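Mannitol dehydrogenase (Pseudomonas fluorescens, PDB 1LJ8) binds NAD and probably catalyses the interconversion of D-mannitol and D-fructose. Local coordinates at residues Q151-H154 against D155-H158; T352-K355 against Q356-D360; E453-G456 against T457-N461. All coordinates share one frame; numbering follows the deposited sequence.

Contact 1 of 3, residues Q151-H154 against D155-H158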
loop_
_atom_site.group_PDB
_atom_site.type_symbol
_atom_site.label_atom_id
_atom_site.label_comp_id
_atom_site.label_asym_id
_atom_site.label_seq_id
_atom_site.Cartn_x
_atom_site.Cartn_y
_atom_site.Cartn_z
ATOM N N GLN A 151 -14.099 10.749 -12.015
ATOM C CA GLN A 151 -13.396 9.844 -12.902
ATOM C C GLN A 151 -14.240 8.574 -13.133
ATOM O O GLN A 151 -14.157 7.948 -14.203
ATOM C CB GLN A 151 -12.010 9.525 -12.306
ATOM C CG GLN A 151 -12.067 8.772 -10.982
ATOM C CD GLN A 151 -12.150 9.649 -9.712
ATOM O OE1 GLN A 151 -12.808 10.701 -9.675
ATOM N NE2 GLN A 151 -11.484 9.174 -8.638
ATOM N N ILE A 152 -15.061 8.187 -12.147
ATOM C CA ILE A 152 -15.940 7.025 -12.317
ATOM C C ILE A 152 -17.058 7.430 -13.296
ATOM O O ILE A 152 -17.407 6.662 -14.193
ATOM C CB ILE A 152 -16.579 6.552 -10.972
ATOM C CG1 ILE A 152 -15.461 6.021 -10.026
ATOM C CG2 ILE A 152 -17.644 5.449 -11.238
ATOM C CD1 ILE A 152 -14.713 4.821 -10.565
ATOM N N GLN A 153 -17.634 8.615 -13.112
ATOM C CA GLN A 153 -18.670 9.060 -14.070
ATOM C C GLN A 153 -18.076 9.150 -15.481
ATOM O O GLN A 153 -18.776 8.846 -16.478
ATOM C CB GLN A 153 -19.229 10.441 -13.694
ATOM C CG GLN A 153 -20.230 10.400 -12.549
ATOM C CD GLN A 153 -21.432 9.519 -12.870
ATOM O OE1 GLN A 153 -22.144 9.750 -13.866
ATOM N NE2 GLN A 153 -21.656 8.490 -12.053
ATOM N N HIS A 154 -16.823 9.600 -15.574
ATOM C CA HIS A 154 -16.164 9.678 -16.875
ATOM C C HIS A 154 -16.131 8.305 -17.544
ATOM O O HIS A 154 -16.518 8.148 -18.716
ATOM C CB HIS A 154 -14.706 10.205 -16.765
ATOM C CG HIS A 154 -13.940 10.056 -18.044
ATOM N ND1 HIS A 154 -13.376 8.857 -18.440
ATOM C CD2 HIS A 154 -13.746 10.919 -19.069
ATOM C CE1 HIS A 154 -12.863 8.992 -19.653
ATOM N NE2 HIS A 154 -13.075 10.233 -20.055
ATOM N N ASP A 155 -15.696 7.287 -16.805
ATOM C CA ASP A 155 -15.600 5.959 -17.398
ATOM C C ASP A 155 -16.959 5.345 -17.794
ATOM O O ASP A 155 -17.052 4.589 -18.765
ATOM C CB ASP A 155 -14.815 5.028 -16.454
ATOM C CG ASP A 155 -13.326 5.292 -16.497
ATOM O OD1 ASP A 155 -12.919 6.350 -17.019
ATOM O OD2 ASP A 155 -12.574 4.432 -16.000
ATOM N N LEU A 156 -18.022 5.687 -17.053
ATOM C CA LEU A 156 -19.333 5.181 -17.395
ATOM C C LEU A 156 -19.783 5.842 -18.705
ATOM O O LEU A 156 -20.365 5.168 -19.550
ATOM C CB LEU A 156 -20.319 5.465 -16.258
ATOM C CG LEU A 156 -19.973 4.639 -14.991
ATOM C CD1 LEU A 156 -20.847 5.110 -13.830
ATOM C CD2 LEU A 156 -20.188 3.173 -15.249
ATOM N N ALA A 157 -19.432 7.116 -18.887
ATOM C CA ALA A 157 -19.794 7.873 -20.098
ATOM C C ALA A 157 -18.929 7.571 -21.315
ATOM O O ALA A 157 -19.375 7.760 -22.452
ATOM C CB ALA A 157 -19.760 9.364 -19.814
ATOM N N HIS A 158 -17.702 7.090 -21.091
ATOM C CA HIS A 158 -16.790 6.771 -22.198
ATOM C C HIS A 158 -16.103 5.466 -21.915
ATOM O O HIS A 158 -14.891 5.439 -21.692
ATOM C CB HIS A 158 -15.747 7.877 -22.350
ATOM C CG HIS A 158 -16.336 9.245 -22.298
ATOM N ND1 HIS A 158 -16.919 9.840 -23.398
ATOM C CD2 HIS A 158 -16.501 10.113 -21.264
ATOM C CE1 HIS A 158 -17.415 11.015 -23.046
ATOM N NE2 HIS A 158 -17.177 11.206 -21.761
#

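Contact 2 of 3, residues T352-K355 against Q356-D360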
loop_
_atom_site.group_PDB
_atom_site.type_symbol
_atom_site.label_atom_id
_atom_site.label_comp_id
_atom_site.label_asym_id
_atom_site.label_seq_id
_atom_site.Cartn_x
_atom_site.Cartn_y
_atom_site.Cartn_z
ATOM N N THR A 352 1.942 -12.206 20.556
ATOM C CA THR A 352 2.947 -11.512 21.324
ATOM C C THR A 352 4.257 -11.466 20.570
ATOM O O THR A 352 4.883 -10.410 20.485
ATOM C CB THR A 352 3.156 -12.171 22.706
ATOM O OG1 THR A 352 1.958 -12.009 23.466
ATOM C CG2 THR A 352 4.327 -11.528 23.442
ATOM N N ASP A 353 4.687 -12.597 20.008
ATOM C CA ASP A 353 5.936 -12.613 19.260
ATOM C C ASP A 353 5.783 -11.770 17.995
ATOM O O ASP A 353 6.706 -11.079 17.596
ATOM C CB ASP A 353 6.314 -14.060 18.839
ATOM C CG ASP A 353 6.681 -14.970 20.043
ATOM O OD1 ASP A 353 7.073 -14.445 21.090
ATOM O OD2 ASP A 353 6.557 -16.204 19.917
ATOM N N TYR A 354 4.633 -11.857 17.342
ATOM C CA TYR A 354 4.428 -11.051 16.115
ATOM C C TYR A 354 4.572 -9.547 16.412
ATOM O O TYR A 354 5.260 -8.822 15.683
ATOM C CB TYR A 354 3.049 -11.345 15.534
ATOM C CG TYR A 354 2.737 -10.518 14.288
ATOM C CD1 TYR A 354 3.312 -10.830 13.055
ATOM C CD2 TYR A 354 1.879 -9.430 14.368
ATOM C CE1 TYR A 354 3.027 -10.057 11.906
ATOM C CE2 TYR A 354 1.589 -8.634 13.230
ATOM C CZ TYR A 354 2.160 -8.959 12.022
ATOM O OH TYR A 354 1.841 -8.180 10.925
ATOM N N LYS A 355 3.942 -9.068 17.488
ATOM C CA LYS A 355 4.051 -7.652 17.838
ATOM C C LYS A 355 5.506 -7.274 18.126
ATOM O O LYS A 355 5.960 -6.189 17.764
ATOM C CB LYS A 355 3.132 -7.298 19.030
ATOM C CG LYS A 355 1.648 -7.349 18.672
ATOM C CD LYS A 355 0.768 -7.035 19.897
ATOM C CE LYS A 355 0.649 -8.255 20.857
ATOM N NZ LYS A 355 -0.193 -7.859 22.008
ATOM N N GLN A 356 6.268 -8.164 18.765
ATOM C CA GLN A 356 7.675 -7.855 18.960
ATOM C C GLN A 356 8.419 -7.763 17.604
ATOM O O GLN A 356 9.268 -6.890 17.435
ATOM C CB GLN A 356 8.372 -8.903 19.870
ATOM C CG GLN A 356 9.871 -8.559 20.143
ATOM C CD GLN A 356 10.100 -7.200 20.805
ATOM O OE1 GLN A 356 9.442 -6.872 21.785
ATOM N NE2 GLN A 356 11.017 -6.400 20.265
ATOM N N THR A 357 8.091 -8.622 16.641
ATOM C CA THR A 357 8.789 -8.508 15.362
ATOM C C THR A 357 8.447 -7.163 14.683
ATOM O O THR A 357 9.274 -6.637 13.946
ATOM C CB THR A 357 8.494 -9.683 14.417
ATOM O OG1 THR A 357 7.105 -9.696 14.052
ATOM C CG2 THR A 357 8.875 -11.025 15.080
ATOM N N LEU A 358 7.264 -6.582 14.951
ATOM C CA LEU A 358 6.951 -5.279 14.333
ATOM C C LEU A 358 7.859 -4.232 14.943
ATOM O O LEU A 358 8.398 -3.357 14.244
ATOM C CB LEU A 358 5.462 -4.906 14.532
ATOM C CG LEU A 358 4.499 -5.905 13.873
ATOM C CD1 LEU A 358 3.074 -5.417 14.119
ATOM C CD2 LEU A 358 4.761 -6.058 12.374
ATOM N N VAL A 359 8.056 -4.305 16.257
ATOM C CA VAL A 359 8.944 -3.355 16.889
ATOM C C VAL A 359 10.345 -3.522 16.286
ATOM O O VAL A 359 10.994 -2.536 15.951
ATOM C CB VAL A 359 8.985 -3.553 18.428
ATOM C CG1 VAL A 359 10.079 -2.677 19.053
ATOM C CG2 VAL A 359 7.631 -3.192 18.990
ATOM N N ASP A 360 10.789 -4.770 16.132
ATOM C CA ASP A 360 12.128 -5.038 15.573
ATOM C C ASP A 360 12.266 -4.481 14.146
ATOM O O ASP A 360 13.256 -3.837 13.794
ATOM C CB ASP A 360 12.424 -6.538 15.477
ATOM C CG ASP A 360 12.489 -7.252 16.857
ATOM O OD1 ASP A 360 12.753 -6.580 17.876
ATOM O OD2 ASP A 360 12.266 -8.489 16.888
#

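Contact 3 of 3, residues E453-G456 against T457-N461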
loop_
_atom_site.group_PDB
_atom_site.type_symbol
_atom_site.label_atom_id
_atom_site.label_comp_id
_atom_site.label_asym_id
_atom_site.label_seq_id
_atom_site.Cartn_x
_atom_site.Cartn_y
_atom_site.Cartn_z
ATOM N N GLU A 453 -16.587 9.706 4.648
ATOM C CA GLU A 453 -15.783 8.731 3.924
ATOM C C GLU A 453 -14.384 8.545 4.545
ATOM O O GLU A 453 -13.592 7.706 4.067
ATOM C CB GLU A 453 -15.633 9.103 2.448
ATOM C CG GLU A 453 -14.920 10.425 2.240
ATOM C CD GLU A 453 -15.866 11.624 2.249
ATOM O OE1 GLU A 453 -16.922 11.591 2.934
ATOM O OE2 GLU A 453 -15.501 12.613 1.584
ATOM N N ILE A 454 -14.082 9.323 5.589
ATOM C CA ILE A 454 -12.802 9.143 6.281
ATOM C C ILE A 454 -13.086 8.538 7.655
ATOM O O ILE A 454 -12.506 7.510 8.014
ATOM C CB ILE A 454 -12.023 10.491 6.515
ATOM C CG1 ILE A 454 -11.703 11.159 5.168
ATOM C CG2 ILE A 454 -10.701 10.230 7.302
ATOM C CD1 ILE A 454 -10.987 12.542 5.309
ATOM N N PHE A 455 -14.003 9.143 8.415
ATOM C CA PHE A 455 -14.214 8.683 9.784
ATOM C C PHE A 455 -15.459 7.905 10.144
ATOM O O PHE A 455 -15.602 7.491 11.291
ATOM C CB PHE A 455 -14.091 9.867 10.769
ATOM C CG PHE A 455 -12.733 10.539 10.732
ATOM C CD1 PHE A 455 -12.562 11.781 10.079
ATOM C CD2 PHE A 455 -11.622 9.914 11.294
ATOM C CE1 PHE A 455 -11.298 12.377 9.992
ATOM C CE2 PHE A 455 -10.334 10.511 11.209
ATOM C CZ PHE A 455 -10.173 11.735 10.564
ATOM N N GLY A 456 -16.361 7.720 9.193
ATOM C CA GLY A 456 -17.554 6.954 9.505
ATOM C C GLY A 456 -18.553 7.689 10.360
ATOM O O GLY A 456 -18.433 8.900 10.543
ATOM N N THR A 457 -19.540 6.964 10.899
ATOM C CA THR A 457 -20.610 7.610 11.658
ATOM C C THR A 457 -20.599 7.428 13.170
ATOM O O THR A 457 -21.368 8.092 13.863
ATOM C CB THR A 457 -21.996 7.154 11.140
ATOM O OG1 THR A 457 -22.083 5.731 11.221
ATOM C CG2 THR A 457 -22.193 7.593 9.685
ATOM N N ALA A 458 -19.754 6.551 13.684
ATOM C CA ALA A 458 -19.660 6.342 15.138
ATOM C C ALA A 458 -18.843 7.457 15.782
ATOM O O ALA A 458 -19.279 8.063 16.760
ATOM C CB ALA A 458 -19.014 4.998 15.459
ATOM N N ILE A 459 -17.667 7.721 15.220
ATOM C CA ILE A 459 -16.760 8.765 15.726
ATOM C C ILE A 459 -17.417 10.149 15.969
ATOM O O ILE A 459 -17.351 10.682 17.071
ATOM C CB ILE A 459 -15.518 8.868 14.763
ATOM C CG1 ILE A 459 -14.490 7.782 15.145
ATOM C CG2 ILE A 459 -14.851 10.252 14.805
ATOM C CD1 ILE A 459 -13.431 7.567 14.023
ATOM N N PRO A 460 -18.066 10.739 14.954
ATOM C CA PRO A 460 -18.692 12.055 15.175
ATOM C C PRO A 460 -19.855 12.038 16.152
ATOM O O PRO A 460 -20.198 13.047 16.712
ATOM C CB PRO A 460 -19.148 12.468 13.769
ATOM C CG PRO A 460 -19.376 11.146 13.089
ATOM C CD PRO A 460 -18.153 10.357 13.540
ATOM N N ASN A 461 -20.455 10.883 16.355
ATOM C CA ASN A 461 -21.600 10.771 17.253
ATOM C C ASN A 461 -21.236 10.246 18.632
ATOM O O ASN A 461 -22.122 9.970 19.472
ATOM C CB ASN A 461 -22.660 9.895 16.569
ATOM C CG ASN A 461 -23.292 10.620 15.383
ATOM O OD1 ASN A 461 -23.992 11.600 15.588
ATOM N ND2 ASN A 461 -23.007 10.175 14.144
HETATM O O HOH W 1 -16.959 5.995 12.961
#

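Contact 1 of 3, residues Q151-H154 against D155-H158
D155, L156, A157 and H158 each give a backbone N-H to the carbonyl four residues back, on Q151, I152, Q153 and H154. The motif is the C-terminal turn of an alpha helix, residues 150-157, in the NAD-binding Rossmann domain. H158 is the first residue to leave helical backbone angles, yet its N still reaches H154 O at 2.9 Å. The main polar side-chain contact joins the neighbours H154 and D155. H154 ND1 donates to D155 OD1 at 2.9 Å, and the bond is nearly straight (167°). The oxygen lies at the edge of the imidazole, in the ring plane. H154 CG stands anti to the backbone N (chi1 170°), which brings the ring edge to D155 OD1 and one face to H158. The buried carboxylate has further partners: OD1 also accepts from K163 N, and OD2 is hydrogen-bonded to T164 OG1. It thus ties the helix end to the loop that follows, and its charge probably polarises the imidazole. I152 and L156 make the apolar part. I152 CG2 meets L156 CD1 at 4.1 Å, and both side chains also touch F206 of helix 195-210. Q153 NE2 lies 3.9 Å from L156 CD1, while its hydrogen bond goes to A147 O. Q151, at the start of the turn, has its side chain about 6 Å from the bound NAD. The H154 and H158 rings meet obliquely, their planes 38° apart, with H158 CD2 over one face of H154 and 3.6 Å from H154 CD2.

Contact 2 of 3, residues T352-K355 against Q356-D360
Y354 meets T357 and L358 in a local contact, three and four residues along helix 351-362 of the C-terminal domain. The Y354 carbonyl is gripped twice. L358 N reaches Y354 O at 3.1 Å, in the carbonyl plane, as part of the regular helix pattern. T357 OG1 donates to Y354 O at 2.6 Å, well off the C=O line (124°). The T357 hydroxyl sits between its own backbone N and carbonyl carbon (chi1 64°), which turns it back toward the preceding turn and satisfies it within the helix. The Y354 and L358 side chains pack on each other. L358 CG lies over one face of the tyrosine ring, and L358 CD1 comes to 3.7 Å from Y354 CE2. L358 CD2 is 3.9 Å from Y354 OH. Y354 touches M294 of helix 289-313. L358 lies between two helices, touching L298 and L299 of helix 289-313 and M331 of helix 325-339. K355 and V359 also touch helix 325-339. K355 is buried; its NZ forms a salt bridge with D336 and a hydrogen bond with T340. Q356 bridges within and between helices: NE2 donates to D360 OD1 at 3.0 Å, from above the carboxylate plane, and OE1 accepts from R332 of helix 325-339. Buried K355, L358 and V359 contrast with exposed T352, D353 and D360, the pattern of an amphipathic helix packed within a helical domain.

Contact 3 of 3, residues E453-G456 against T457-N461
F455 and I459 pack together where helix 452-455 ends and the chain turns toward the long helix 463-488. The motif is a helix C-terminus that ends at a glycine: G456 leaves helical angles with a positive phi of 74°. The tight part is apolar. I459 CD1 lies 4.0 Å from F455 CD2 and 3.5 Å from F455 O, so the end of the isoleucine reaches both the ring and the backbone. The two side chains meet at a slant. F455 CG is anti to its carbonyl carbon (chi1 -60°), which carries the far end of the ring away from the loop, so I459 meets it at CB and CD2. I454 CG2 covers one face of the F455 ring over its centre. Surrounding helices complete the packing: F455 touches V387 of helix 387-396 and V407 and W410 of helix 401-413, while I459 touches I390 and I394 of helix 387-396. These contacts join the turn to the helical C-terminal domain.

The backbone of the turn is looser and uses water. One water donates to F455 O at 2.6 Å and accepts from I459 N at 2.9 Å, bridging carbonyl and amide that make no direct hydrogen bond to each other. P460, which has no N-H to give, instead brings its ring against the glycine, with CD 3.3 Å from G456 O. The exposed side holds T457 and N461. There the loop closes on itself through a side chain: N461 ND2 donates to T457 O at 2.7 Å, in the carbonyl plane and almost perfectly straight (176°).

All three contacts are local and partly buried. The buried residues are I152 and D155 in contact 1, K355, L358 and V359 in contact 2, and F455 and I459 in contact 3. Contact 1 belongs to the Rossmann domain, contacts 2 and 3 to the C-terminal domain. Contacts 1 and 2 lie on opposite sides of the chain's centre, their own centres about 44 Å apart. Contact 2 is the continuous helix, with regular backbone bonds throughout. Contacts 1 and 3 are helix ends: contact 1 relies on a buried carboxylate, contact 3 on apolar packing and a bridging water. Contacts 2 and 3 pack against different helices. Contact 1 is nearest to NAD, and contact 3 lies away from the NAD site.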